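Local coordinates for protein methanogen homoaconitase large subunit (Methanocaldococcus jannaschii, PDB 4KP2) that forms the large subunit of an iron-sulfur hydro-lyase that interconverts (R)-homocitrate, cis-homoaconitate and homoisocitrate in 2-oxosuberate biosynthesis, at residues L29-G34 / E269-N274; M51-T56 / G117-I122; D75-A80 / L100-R105. All coordinates share one frame; numbering follows the deposited sequence.

Interactions 2 and 3 lie in the core and share one parallel sheet, in which strands 49-53 and 77-80 are neighbours; they touch directly, H53 CB lying 3.3 Å from A80 O. Interaction 1 is a partly buried contact near the surface, its centre about 27 Å and about 30 Å from those of interactions 2 and 3, and it ties helix 24-33 to a loop more than 230 residues later. The chemistry follows the place: a salt bridge with a weak hydrogen bond, beside one apolar touch, in interaction 1, sulfur and imidazole groups close to the predicted cluster cysteines in interaction 2, and purely hydrocarbon packing between strand and helix in interaction 3.

Interaction 1: residues L29-G34 / E269-N274; sequences LSKKVG and ERITVN
With chi1 at 166°, K31 leads away from its backbone N, its CG beside the carbonyl carbon; the chain stays extended through CD, then bends at chi3 (-74°) and again at chi4, which carries NZ to the carboxylate of E269. That glutamate folds in its turn: CG stands beside the backbone N, anti to the carbonyl carbon, and a bend at chi2 (-66°) brings the end of the chain closer to the helix than its first bond would suggest. The two side chains cross at about a right angle and are closest at K31 NZ and E269 OE1, 3.3 Å apart; OE1 is the carboxylate oxygen that the lysine touches, with K31 CE and CD also near it. This is a salt bridge with a weak hydrogen bond. The aliphatic part of the lysine is used as well: K31 CD lies 4.2 Å from I271 CD1, so the isoleucine methyl lies against the hydrocarbon chain that carries the charge.

The contact joins the last turns of helix 24-33, near the start of the modelled chain, to an irregular segment between helix 260-267 and strand 282-286. Beneath the exposed lysine, buried I271 packs also against L24 and K27 of the same helix and against N131, whose ND2 donates to E269 O. K27 NZ binds T272 O, giving the helix a second lysine directed at this segment. On another flank of the helix, K32 forms a salt bridge with D48, while L29 packs against I43 of strand 42-46.

Interaction 2: residues M51-T56 / G117-I122; sequences MTHDGT and GICHQI
Strand 49-53 and the residues after it face the first turn of helix 119-126, whose N-cap is I118, and the backbones come nearest at H53 and C119, with 6.6 Å between their CA atoms. M51 and C119 carry the contact. Bent at chi2 (-100°), the methionine lays its tip along the cysteine, with M51 CE 3.5 Å from C119 CB and 3.6 Å from C119 SG. M51 SD also approaches H120 obliquely, 5.0 Å from the ring centroid, while C119 SG lies over a face of that ring. H53 CB lies 4.5 Å from C119 CB, and the H53 ring is positioned from its own turn: G55 N donates to H53 ND1 over 3.0 Å, tilted from the ring plane, and T56 OG1 sits over one ring face; H83 stacks on the ring too. Were M51 an alanine, C119 and the H120 ring would probably lose their sulfur and methyl neighbour, and a gap would open between strand and helix. H120 NE2 is hydrogen-bonded to D138, and its side chain lies about 4 Å from that of C323, a predicted [4Fe-4S] ligand. Thioether, thiol and imidazole groups thus meet without a hydrogen bond between the segments, consistent with a wall beside the cluster site.

Interaction 3: residues D75-A80 / L100-R105; sequences DKIVVA and LEFVKR
V79 and F102 meet at the centre of this contact, where V79 CG2 lies 4.0 Å from F102 CE2. The phenylalanine has CG anti to its backbone N (chi1 174°), which sends the ring off the helix toward the strand. Both strand residues reach the ring at its edge, near its plane: V79 by CG2, and I77 by CG2, 4.3 Å from F102 CE2. One helix residue further on, V103 presents CG2 to V79, 4.1 Å from V79 CB, and the two valines cross obliquely. The branched side chain of V79 thus lies against both F102 and V103, while I77 touches the ring alone. No hydrogen bond joins the segments, and all four touching residues are buried.

Further neighbours of F102 are Y61, which meets it edge-to-face, F106 and Y163, whose rings also meet its ring, and T57 and L64 of helix 57-67. F111 of strand 111-112 touches both V79 and V103. The other side of the helix is different. E101, K104 and R105 are exposed and make no contact with the strand segment, although K104 packs against D346 of the second subunit. D75, also exposed, lies in the short 3-10 segment leading into the strand. V78 points away from the helix, to the opposite sheet face, where it packs against L123 of helix 119-126.

The axes of strand 77-80 and helix 100-105 come within 10.3 Å at their closest and are inclined at 145°, roughly antiparallel. This is the packing of a beta-alpha-beta crossover, in which helix 90-106 returns the chain from strand 77-80 to the parallel strand 111-112, within the alpha-beta-alpha three-layer sandwich of the aconitase family.

Interaction 1: residues L29-G34 / E269-N274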
ATOM      1  N   LEU A  29      26.383 -28.657 -10.246  1.00 45.00           N
ATOM      2  CA  LEU A  29      27.393 -27.877 -10.951  1.00 48.87           C
ATOM      3  C   LEU A  29      28.136 -28.700 -11.998  1.00 51.94           C
ATOM      4  O   LEU A  29      28.539 -28.176 -13.036  1.00 47.54           O
ATOM      5  CB  LEU A  29      28.384 -27.267  -9.957  1.00 48.16           C
ATOM      6  CG  LEU A  29      27.805 -26.252  -8.970  1.00 47.66           C
ATOM      7  CD1 LEU A  29      28.889 -25.735  -8.042  1.00 50.21           C
ATOM      8  CD2 LEU A  29      27.146 -25.106  -9.717  1.00 47.79           C
ATOM      9  N   SER A  30      28.314 -29.989 -11.725  1.00 47.81           N
ATOM     10  CA  SER A  30      29.036 -30.866 -12.643  1.00 53.31           C
ATOM     11  C   SER A  30      28.276 -31.084 -13.947  1.00 56.53           C
ATOM     12  O   SER A  30      28.856 -31.009 -15.030  1.00 55.94           O
ATOM     13  CB  SER A  30      29.344 -32.209 -11.980  1.00 49.97           C
ATOM     14  OG  SER A  30      30.269 -32.045 -10.920  1.00 51.77           O
ATOM     15  N   LYS A  31      26.980 -31.358 -13.836  1.00 51.21           N
ATOM     16  CA  LYS A  31      26.135 -31.540 -15.009  1.00 50.33           C
ATOM     17  C   LYS A  31      26.040 -30.242 -15.802  1.00 53.20           C
ATOM     18  O   LYS A  31      26.003 -30.250 -17.033  1.00 47.85           O
ATOM     19  CB  LYS A  31      24.738 -32.013 -14.597  1.00 47.99           C
ATOM     20  CG  LYS A  31      23.697 -31.909 -15.701  1.00 45.69           C
ATOM     21  CD  LYS A  31      22.373 -32.527 -15.284  1.00 50.36           C
ATOM     22  CE  LYS A  31      22.455 -34.045 -15.280  1.00 63.76           C
ATOM     23  NZ  LYS A  31      22.750 -34.577 -16.641  1.00 61.97           N
ATOM     24  N   LYS A  32      26.015 -29.126 -15.083  1.00 52.08           N
ATOM     25  CA  LYS A  32      25.894 -27.818 -15.708  1.00 52.22           C
ATOM     26  C   LYS A  32      27.169 -27.420 -16.454  1.00 54.13           C
ATOM     27  O   LYS A  32      27.113 -26.697 -17.449  1.00 65.43           O
ATOM     28  CB  LYS A  32      25.537 -26.758 -14.662  1.00 45.18           C
ATOM     29  CG  LYS A  32      25.232 -25.392 -15.251  1.00 50.31           C
ATOM     30  CD  LYS A  32      24.181 -25.503 -16.342  1.00 53.38           C
ATOM     31  CE  LYS A  32      24.080 -24.222 -17.145  1.00 42.82           C
ATOM     32  NZ  LYS A  32      23.102 -24.349 -18.260  1.00 48.32           N
ATOM     33  N   VAL A  33      28.314 -27.898 -15.977  1.00 50.19           N
ATOM     34  CA  VAL A  33      29.591 -27.521 -16.576  1.00 54.87           C
ATOM     35  C   VAL A  33      30.104 -28.572 -17.566  1.00 55.39           C
ATOM     36  O   VAL A  33      30.863 -28.254 -18.482  1.00 58.96           O
ATOM     37  CB  VAL A  33      30.662 -27.210 -15.499  1.00 58.17           C
ATOM     38  CG1 VAL A  33      31.231 -28.492 -14.908  1.00 60.45           C
ATOM     39  CG2 VAL A  33      31.773 -26.347 -16.084  1.00 56.96           C
ATOM     40  N   GLY A  34      29.682 -29.821 -17.389  1.00 53.04           N
ATOM     41  CA  GLY A  34      30.034 -30.875 -18.323  1.00 56.21           C
ATOM     42  C   GLY A  34      31.053 -31.878 -17.813  1.00 56.74           C
ATOM     43  O   GLY A  34      31.312 -32.888 -18.464  1.00 57.46           O
ATOM     44  N   GLU A 269      16.280 -35.639 -16.130  1.00 56.08           N
ATOM     45  CA  GLU A 269      17.443 -34.883 -15.691  1.00 55.17           C
ATOM     46  C   GLU A 269      17.425 -34.723 -14.176  1.00 56.16           C
ATOM     47  O   GLU A 269      18.114 -33.862 -13.627  1.00 57.21           O
ATOM     48  CB  GLU A 269      17.473 -33.511 -16.365  1.00 51.31           C
ATOM     49  CG  GLU A 269      17.422 -33.563 -17.885  1.00 55.01           C
ATOM     50  CD  GLU A 269      18.651 -34.208 -18.496  1.00 64.69           C
ATOM     51  OE1 GLU A 269      19.722 -34.189 -17.851  1.00 68.67           O
ATOM     52  OE2 GLU A 269      18.547 -34.736 -19.623  1.00 68.32           O
ATOM     53  N   ARG A 270      16.634 -35.557 -13.509  1.00 55.02           N
ATOM     54  CA  ARG A 270      16.515 -35.510 -12.056  1.00 55.79           C
ATOM     55  C   ARG A 270      17.826 -35.891 -11.376  1.00 57.93           C
ATOM     56  O   ARG A 270      18.474 -36.867 -11.756  1.00 67.25           O
ATOM     57  CB  ARG A 270      15.386 -36.429 -11.582  1.00 58.07           C
ATOM     58  CG  ARG A 270      15.226 -36.491 -10.070  1.00 61.86           C
ATOM     59  CD  ARG A 270      14.031 -37.344  -9.672  1.00 65.87           C
ATOM     60  NE  ARG A 270      13.910 -37.477  -8.223  1.00 63.99           N
ATOM     61  CZ  ARG A 270      12.916 -38.109  -7.609  1.00 66.28           C
ATOM     62  NH1 ARG A 270      11.943 -38.668  -8.318  1.00 66.49           N
ATOM     63  NH2 ARG A 270      12.893 -38.181  -6.285  1.00 63.71           N
ATOM     64  N   ILE A 271      18.209 -35.111 -10.370  1.00 54.57           N
ATOM     65  CA  ILE A 271      19.442 -35.360  -9.634  1.00 59.13           C
ATOM     66  C   ILE A 271      19.161 -35.805  -8.201  1.00 58.45           C
ATOM     67  O   ILE A 271      18.553 -35.073  -7.420  1.00 62.51           O
ATOM     68  CB  ILE A 271      20.345 -34.116  -9.616  1.00 51.72           C
ATOM     69  CG1 ILE A 271      20.766 -33.747 -11.041  1.00 50.02           C
ATOM     70  CG2 ILE A 271      21.566 -34.358  -8.744  1.00 52.49           C
ATOM     71  CD1 ILE A 271      21.722 -32.578 -11.113  1.00 47.53           C
ATOM     72  N   THR A 272      19.612 -37.009  -7.864  1.00 58.57           N
ATOM     73  CA  THR A 272      19.377 -37.580  -6.544  1.00 65.28           C
ATOM     74  C   THR A 272      20.698 -37.785  -5.808  1.00 71.40           C
ATOM     75  O   THR A 272      21.743 -37.959  -6.434  1.00 72.11           O
ATOM     76  CB  THR A 272      18.643 -38.928  -6.655  1.00 67.81           C
ATOM     77  OG1 THR A 272      17.651 -38.851  -7.686  1.00 70.35           O
ATOM     78  CG2 THR A 272      17.975 -39.294  -5.337  1.00 68.32           C
ATOM     79  N   VAL A 273      20.647 -37.765  -4.480  1.00 70.79           N
ATOM     80  CA  VAL A 273      21.838 -37.946  -3.657  1.00 72.94           C
ATOM     81  C   VAL A 273      21.711 -39.162  -2.744  1.00 78.35           C
ATOM     82  O   VAL A 273      20.727 -39.307  -2.020  1.00 80.17           O
ATOM     83  CB  VAL A 273      22.112 -36.703  -2.788  1.00 71.19           C
ATOM     84  CG1 VAL A 273      23.226 -36.981  -1.787  1.00 70.80           C
ATOM     85  CG2 VAL A 273      22.454 -35.510  -3.662  1.00 70.13           C
ATOM     86  N   ASN A 274      22.715 -40.033  -2.784  1.00 78.30           N
ATOM     87  CA  ASN A 274      22.753 -41.204  -1.919  1.00 82.01           C
ATOM     88  C   ASN A 274      23.537 -40.917  -0.642  1.00 85.64           C
ATOM     89  O   ASN A 274      24.584 -40.266  -0.674  1.00 81.48           O
ATOM     90  CB  ASN A 274      23.370 -42.388  -2.667  1.00 76.77           C
ATOM     91  CG  ASN A 274      23.073 -43.727  -2.009  1.00 82.58           C
ATOM     92  OD1 ASN A 274      22.910 -43.820  -0.792  1.00 77.02           O
ATOM     93  ND2 ASN A 274      23.010 -44.777  -2.820  1.00 77.59           N
TER

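Interaction 2: residues M51-T56 / G117-I122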
ATOM      1  N   MET A  51      18.462 -12.271 -12.676  1.00 41.24           N
ATOM      2  CA  MET A  51      17.388 -11.402 -12.203  1.00 44.45           C
ATOM      3  C   MET A  51      17.864 -10.257 -11.311  1.00 44.15           C
ATOM      4  O   MET A  51      18.670 -10.455 -10.402  1.00 40.86           O
ATOM      5  CB  MET A  51      16.315 -12.227 -11.483  1.00 50.09           C
ATOM      6  CG  MET A  51      15.430 -11.425 -10.542  1.00 43.45           C
ATOM      7  SD  MET A  51      15.938 -11.579  -8.818  1.00 53.44           S
ATOM      8  CE  MET A  51      15.829  -9.871  -8.291  1.00 42.27           C
ATOM      9  N   THR A  52      17.355  -9.059 -11.584  1.00 43.10           N
ATOM     10  CA  THR A  52      17.595  -7.895 -10.739  1.00 45.65           C
ATOM     11  C   THR A  52      16.289  -7.142 -10.497  1.00 44.91           C
ATOM     12  O   THR A  52      15.423  -7.089 -11.372  1.00 47.87           O
ATOM     13  CB  THR A  52      18.623  -6.937 -11.363  1.00 43.70           C
ATOM     14  OG1 THR A  52      18.281  -6.690 -12.732  1.00 42.82           O
ATOM     15  CG2 THR A  52      20.021  -7.535 -11.295  1.00 40.06           C
ATOM     16  N   HIS A  53      16.147  -6.566  -9.308  1.00 42.26           N
ATOM     17  CA  HIS A  53      14.932  -5.832  -8.962  1.00 41.49           C
ATOM     18  C   HIS A  53      15.133  -4.320  -9.048  1.00 46.10           C
ATOM     19  O   HIS A  53      16.216  -3.848  -9.395  1.00 49.84           O
ATOM     20  CB  HIS A  53      14.432  -6.232  -7.570  1.00 45.07           C
ATOM     21  CG  HIS A  53      15.460  -6.081  -6.489  1.00 46.54           C
ATOM     22  ND1 HIS A  53      15.768  -4.865  -5.919  1.00 44.49           N
ATOM     23  CD2 HIS A  53      16.244  -6.995  -5.872  1.00 46.90           C
ATOM     24  CE1 HIS A  53      16.699  -5.036  -4.999  1.00 46.71           C
ATOM     25  NE2 HIS A  53      17.008  -6.319  -4.950  1.00 49.87           N
ATOM     26  N   ASP A  54      14.085  -3.567  -8.720  1.00 43.26           N
ATOM     27  CA  ASP A  54      14.089  -2.110  -8.861  1.00 46.14           C
ATOM     28  C   ASP A  54      15.192  -1.415  -8.065  1.00 49.72           C
ATOM     29  O   ASP A  54      15.544  -0.270  -8.348  1.00 48.72           O
ATOM     30  CB  ASP A  54      12.725  -1.530  -8.479  1.00 45.45           C
ATOM     31  CG  ASP A  54      12.304  -1.905  -7.072  1.00 48.97           C
ATOM     32  OD1 ASP A  54      12.614  -3.036  -6.640  1.00 52.56           O
ATOM     33  OD2 ASP A  54      11.664  -1.072  -6.399  1.00 47.31           O
ATOM     34  N   GLY A  55      15.732  -2.108  -7.070  1.00 44.90           N
ATOM     35  CA  GLY A  55      16.792  -1.553  -6.249  1.00 43.92           C
ATOM     36  C   GLY A  55      18.178  -1.883  -6.770  1.00 46.66           C
ATOM     37  O   GLY A  55      19.150  -1.204  -6.437  1.00 45.84           O
ATOM     38  N   THR A  56      18.272  -2.923  -7.594  1.00 41.36           N
ATOM     39  CA  THR A  56      19.565  -3.378  -8.096  1.00 46.20           C
ATOM     40  C   THR A  56      19.677  -3.341  -9.621  1.00 50.58           C
ATOM     41  O   THR A  56      20.781  -3.367 -10.164  1.00 47.37           O
ATOM     42  CB  THR A  56      19.901  -4.794  -7.589  1.00 42.94           C
ATOM     43  OG1 THR A  56      18.822  -5.686  -7.896  1.00 42.24           O
ATOM     44  CG2 THR A  56      20.124  -4.775  -6.085  1.00 32.67           C
ATOM     45  N   GLY A 117       4.473  -8.672  -7.878  1.00 46.41           N
ATOM     46  CA  GLY A 117       4.878  -9.430  -6.710  1.00 45.22           C
ATOM     47  C   GLY A 117       6.372  -9.412  -6.456  1.00 40.18           C
ATOM     48  O   GLY A 117       7.135  -8.793  -7.200  1.00 37.38           O
ATOM     49  N   ILE A 118       6.784 -10.096  -5.392  1.00 36.71           N
ATOM     50  CA  ILE A 118       8.190 -10.185  -5.021  1.00 43.29           C
ATOM     51  C   ILE A 118       8.985 -10.889  -6.116  1.00 42.22           C
ATOM     52  O   ILE A 118       8.498 -11.835  -6.735  1.00 43.29           O
ATOM     53  CB  ILE A 118       8.364 -10.932  -3.683  1.00 41.44           C
ATOM     54  CG1 ILE A 118       7.473 -10.304  -2.609  1.00 45.37           C
ATOM     55  CG2 ILE A 118       9.818 -10.920  -3.235  1.00 37.37           C
ATOM     56  CD1 ILE A 118       7.564 -10.988  -1.270  1.00 48.37           C
ATOM     57  N   CYS A 119      10.201 -10.409  -6.352  1.00 34.17           N
ATOM     58  CA  CYS A 119      11.073 -10.935  -7.397  1.00 39.83           C
ATOM     59  C   CYS A 119      11.292 -12.442  -7.291  1.00 39.51           C
ATOM     60  O   CYS A 119      11.223 -13.158  -8.289  1.00 42.38           O
ATOM     61  CB  CYS A 119      12.421 -10.216  -7.365  1.00 41.96           C
ATOM     62  SG  CYS A 119      13.311 -10.378  -5.796  1.00 44.67           S
ATOM     63  N   HIS A 120      11.559 -12.918  -6.080  1.00 39.08           N
ATOM     64  CA  HIS A 120      11.809 -14.337  -5.863  1.00 38.85           C
ATOM     65  C   HIS A 120      10.536 -15.161  -6.018  1.00 43.47           C
ATOM     66  O   HIS A 120      10.577 -16.297  -6.489  1.00 53.52           O
ATOM     67  CB  HIS A 120      12.419 -14.570  -4.482  1.00 40.37           C
ATOM     68  CG  HIS A 120      13.752 -13.914  -4.295  1.00 45.70           C
ATOM     69  ND1 HIS A 120      14.679 -13.818  -5.306  1.00 47.16           N
ATOM     70  CD2 HIS A 120      14.305 -13.316  -3.214  1.00 46.10           C
ATOM     71  CE1 HIS A 120      15.754 -13.190  -4.857  1.00 47.36           C
ATOM     72  NE2 HIS A 120      15.552 -12.876  -3.592  1.00 48.81           N
ATOM     73  N   GLN A 121       9.407 -14.585  -5.619  1.00 41.41           N
ATOM     74  CA  GLN A 121       8.125 -15.270  -5.729  1.00 40.73           C
ATOM     75  C   GLN A 121       7.711 -15.414  -7.191  1.00 44.50           C
ATOM     76  O   GLN A 121       7.232 -16.467  -7.606  1.00 41.80           O
ATOM     77  CB  GLN A 121       7.047 -14.525  -4.943  1.00 40.58           C
ATOM     78  CG  GLN A 121       5.699 -15.227  -4.928  1.00 38.64           C
ATOM     79  CD  GLN A 121       5.744 -16.569  -4.223  1.00 40.44           C
ATOM     80  OE1 GLN A 121       6.551 -16.784  -3.317  1.00 27.29           O
ATOM     81  NE2 GLN A 121       4.875 -17.485  -4.638  1.00 45.51           N
ATOM     82  N   ILE A 122       7.899 -14.348  -7.962  1.00 45.80           N
ATOM     83  CA  ILE A 122       7.619 -14.370  -9.393  1.00 47.30           C
ATOM     84  C   ILE A 122       8.518 -15.384 -10.090  1.00 52.24           C
ATOM     85  O   ILE A 122       8.072 -16.149 -10.948  1.00 52.18           O
ATOM     86  CB  ILE A 122       7.836 -12.983 -10.028  1.00 42.06           C
ATOM     87  CG1 ILE A 122       6.800 -11.988  -9.505  1.00 45.51           C
ATOM     88  CG2 ILE A 122       7.764 -13.064 -11.547  1.00 43.64           C
ATOM     89  CD1 ILE A 122       6.962 -10.593 -10.062  1.00 48.47           C
TER

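Interaction 3: residues D75-A80 / L100-R105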
ATOM      1  N   ASP A  75      16.016 -13.370 -23.041  1.00 50.87           N
ATOM      2  CA  ASP A  75      15.069 -14.394 -22.612  1.00 54.21           C
ATOM      3  C   ASP A  75      15.470 -15.009 -21.274  1.00 49.88           C
ATOM      4  O   ASP A  75      14.619 -15.490 -20.524  1.00 46.63           O
ATOM      5  CB  ASP A  75      14.946 -15.489 -23.674  1.00 54.02           C
ATOM      6  CG  ASP A  75      14.351 -14.979 -24.969  1.00 55.99           C
ATOM      7  OD1 ASP A  75      14.393 -13.752 -25.200  1.00 62.10           O
ATOM      8  OD2 ASP A  75      13.845 -15.803 -25.759  1.00 54.06           O
ATOM      9  N   LYS A  76      16.767 -14.992 -20.982  1.00 54.16           N
ATOM     10  CA  LYS A  76      17.280 -15.536 -19.730  1.00 52.77           C
ATOM     11  C   LYS A  76      17.329 -14.481 -18.628  1.00 54.78           C
ATOM     12  O   LYS A  76      17.762 -14.762 -17.512  1.00 55.99           O
ATOM     13  CB  LYS A  76      18.674 -16.132 -19.936  1.00 55.48           C
ATOM     14  CG  LYS A  76      18.698 -17.623 -20.242  1.00 55.77           C
ATOM     15  CD  LYS A  76      18.141 -17.935 -21.620  1.00 59.92           C
ATOM     16  CE  LYS A  76      18.296 -19.413 -21.943  1.00 59.44           C
ATOM     17  NZ  LYS A  76      19.722 -19.843 -21.887  1.00 61.22           N
ATOM     18  N   ILE A  77      16.884 -13.269 -18.945  1.00 49.85           N
ATOM     19  CA  ILE A  77      16.912 -12.167 -17.986  1.00 51.37           C
ATOM     20  C   ILE A  77      15.513 -11.817 -17.484  1.00 50.23           C
ATOM     21  O   ILE A  77      14.574 -11.698 -18.270  1.00 58.11           O
ATOM     22  CB  ILE A  77      17.559 -10.910 -18.598  1.00 50.30           C
ATOM     23  CG1 ILE A  77      18.983 -11.217 -19.063  1.00 44.19           C
ATOM     24  CG2 ILE A  77      17.569  -9.767 -17.595  1.00 50.10           C
ATOM     25  CD1 ILE A  77      19.664 -10.055 -19.745  1.00 45.05           C
ATOM     26  N   VAL A  78      15.381 -11.657 -16.170  1.00 44.85           N
ATOM     27  CA  VAL A  78      14.102 -11.307 -15.562  1.00 48.85           C
ATOM     28  C   VAL A  78      14.216 -10.043 -14.711  1.00 43.99           C
ATOM     29  O   VAL A  78      15.112  -9.925 -13.877  1.00 39.26           O
ATOM     30  CB  VAL A  78      13.560 -12.457 -14.687  1.00 51.40           C
ATOM     31  CG1 VAL A  78      12.274 -12.040 -13.987  1.00 43.91           C
ATOM     32  CG2 VAL A  78      13.334 -13.707 -15.528  1.00 49.14           C
ATOM     33  N   VAL A  79      13.306  -9.100 -14.928  1.00 41.70           N
ATOM     34  CA  VAL A  79      13.266  -7.877 -14.134  1.00 43.96           C
ATOM     35  C   VAL A  79      11.907  -7.718 -13.460  1.00 44.43           C
ATOM     36  O   VAL A  79      10.869  -7.788 -14.116  1.00 46.03           O
ATOM     37  CB  VAL A  79      13.556  -6.632 -14.994  1.00 38.24           C
ATOM     38  CG1 VAL A  79      13.482  -5.372 -14.145  1.00 39.19           C
ATOM     39  CG2 VAL A  79      14.919  -6.751 -15.655  1.00 39.10           C
ATOM     40  N   ALA A  80      11.919  -7.505 -12.148  1.00 42.20           N
ATOM     41  CA  ALA A  80      10.680  -7.365 -11.389  1.00 43.75           C
ATOM     42  C   ALA A  80      10.780  -6.293 -10.305  1.00 42.62           C
ATOM     43  O   ALA A  80      11.706  -6.297  -9.494  1.00 37.83           O
ATOM     44  CB  ALA A  80      10.281  -8.700 -10.780  1.00 41.15           C
ATOM     45  N   LEU A 100      13.423   0.903 -16.497  1.00 44.12           N
ATOM     46  CA  LEU A 100      12.550   0.828 -17.661  1.00 41.47           C
ATOM     47  C   LEU A 100      13.342   1.020 -18.949  1.00 52.16           C
ATOM     48  O   LEU A 100      12.995   0.458 -19.987  1.00 53.82           O
ATOM     49  CB  LEU A 100      11.426   1.863 -17.567  1.00 45.89           C
ATOM     50  CG  LEU A 100      10.291   1.549 -16.592  1.00 45.82           C
ATOM     51  CD1 LEU A 100       9.283   2.686 -16.559  1.00 30.76           C
ATOM     52  CD2 LEU A 100       9.616   0.246 -16.978  1.00 51.83           C
ATOM     53  N   GLU A 101      14.406   1.816 -18.876  1.00 52.35           N
ATOM     54  CA  GLU A 101      15.288   2.016 -20.020  1.00 53.35           C
ATOM     55  C   GLU A 101      15.967   0.705 -20.386  1.00 54.68           C
ATOM     56  O   GLU A 101      16.012   0.321 -21.555  1.00 51.80           O
ATOM     57  CB  GLU A 101      16.349   3.072 -19.712  1.00 53.88           C
ATOM     58  CG  GLU A 101      15.796   4.454 -19.421  1.00 63.92           C
ATOM     59  CD  GLU A 101      16.891   5.487 -19.239  1.00 67.63           C
ATOM     60  OE1 GLU A 101      18.047   5.204 -19.621  1.00 64.21           O
ATOM     61  OE2 GLU A 101      16.598   6.581 -18.713  1.00 70.36           O
ATOM     62  N   PHE A 102      16.490   0.026 -19.369  1.00 49.42           N
ATOM     63  CA  PHE A 102      17.165  -1.255 -19.538  1.00 45.92           C
ATOM     64  C   PHE A 102      16.258  -2.276 -20.219  1.00 53.47           C
ATOM     65  O   PHE A 102      16.668  -2.953 -21.162  1.00 53.46           O
ATOM     66  CB  PHE A 102      17.624  -1.783 -18.177  1.00 46.27           C
ATOM     67  CG  PHE A 102      18.213  -3.163 -18.224  1.00 48.35           C
ATOM     68  CD1 PHE A 102      19.531  -3.353 -18.602  1.00 50.32           C
ATOM     69  CD2 PHE A 102      17.451  -4.268 -17.881  1.00 45.74           C
ATOM     70  CE1 PHE A 102      20.078  -4.619 -18.645  1.00 51.93           C
ATOM     71  CE2 PHE A 102      17.993  -5.539 -17.922  1.00 47.29           C
ATOM     72  CZ  PHE A 102      19.308  -5.714 -18.304  1.00 48.18           C
ATOM     73  N   VAL A 103      15.025  -2.374 -19.735  1.00 53.62           N
ATOM     74  CA  VAL A 103      14.049  -3.305 -20.288  1.00 53.66           C
ATOM     75  C   VAL A 103      13.671  -2.918 -21.715  1.00 53.84           C
ATOM     76  O   VAL A 103      13.567  -3.773 -22.595  1.00 54.47           O
ATOM     77  CB  VAL A 103      12.778  -3.365 -19.418  1.00 54.42           C
ATOM     78  CG1 VAL A 103      11.737  -4.275 -20.050  1.00 46.58           C
ATOM     79  CG2 VAL A 103      13.123  -3.840 -18.017  1.00 49.61           C
ATOM     80  N   LYS A 104      13.475  -1.623 -21.938  1.00 54.50           N
ATOM     81  CA  LYS A 104      13.086  -1.120 -23.249  1.00 53.24           C
ATOM     82  C   LYS A 104      14.216  -1.291 -24.259  1.00 54.09           C
ATOM     83  O   LYS A 104      13.984  -1.675 -25.406  1.00 57.67           O
ATOM     84  CB  LYS A 104      12.695   0.354 -23.156  1.00 56.84           C
ATOM     85  CG  LYS A 104      11.780   0.824 -24.272  1.00 55.67           C
ATOM     86  CD  LYS A 104      10.382   0.232 -24.140  1.00 60.78           C
ATOM     87  CE  LYS A 104       9.546   0.959 -23.089  1.00 64.48           C
ATOM     88  NZ  LYS A 104       9.897   0.598 -21.685  1.00 52.75           N
ATOM     89  N   ARG A 105      15.437  -1.003 -23.822  1.00 54.60           N
ATOM     90  CA  ARG A 105      16.607  -1.077 -24.693  1.00 54.57           C
ATOM     91  C   ARG A 105      16.921  -2.503 -25.134  1.00 57.19           C
ATOM     92  O   ARG A 105      17.019  -2.783 -26.329  1.00 60.31           O
ATOM     93  CB  ARG A 105      17.829  -0.469 -23.998  1.00 58.49           C
ATOM     94  CG  ARG A 105      19.151  -0.762 -24.689  1.00 58.43           C
ATOM     95  CD  ARG A 105      19.204  -0.135 -26.072  1.00 68.18           C
ATOM     96  NE  ARG A 105      20.343  -0.618 -26.846  1.00 74.03           N
ATOM     97  CZ  ARG A 105      20.322  -1.713 -27.598  1.00 77.21           C
ATOM     98  NH1 ARG A 105      19.218  -2.443 -27.680  1.00 71.82           N
ATOM     99  NH2 ARG A 105      21.405  -2.083 -28.270  1.00 80.44           N
TER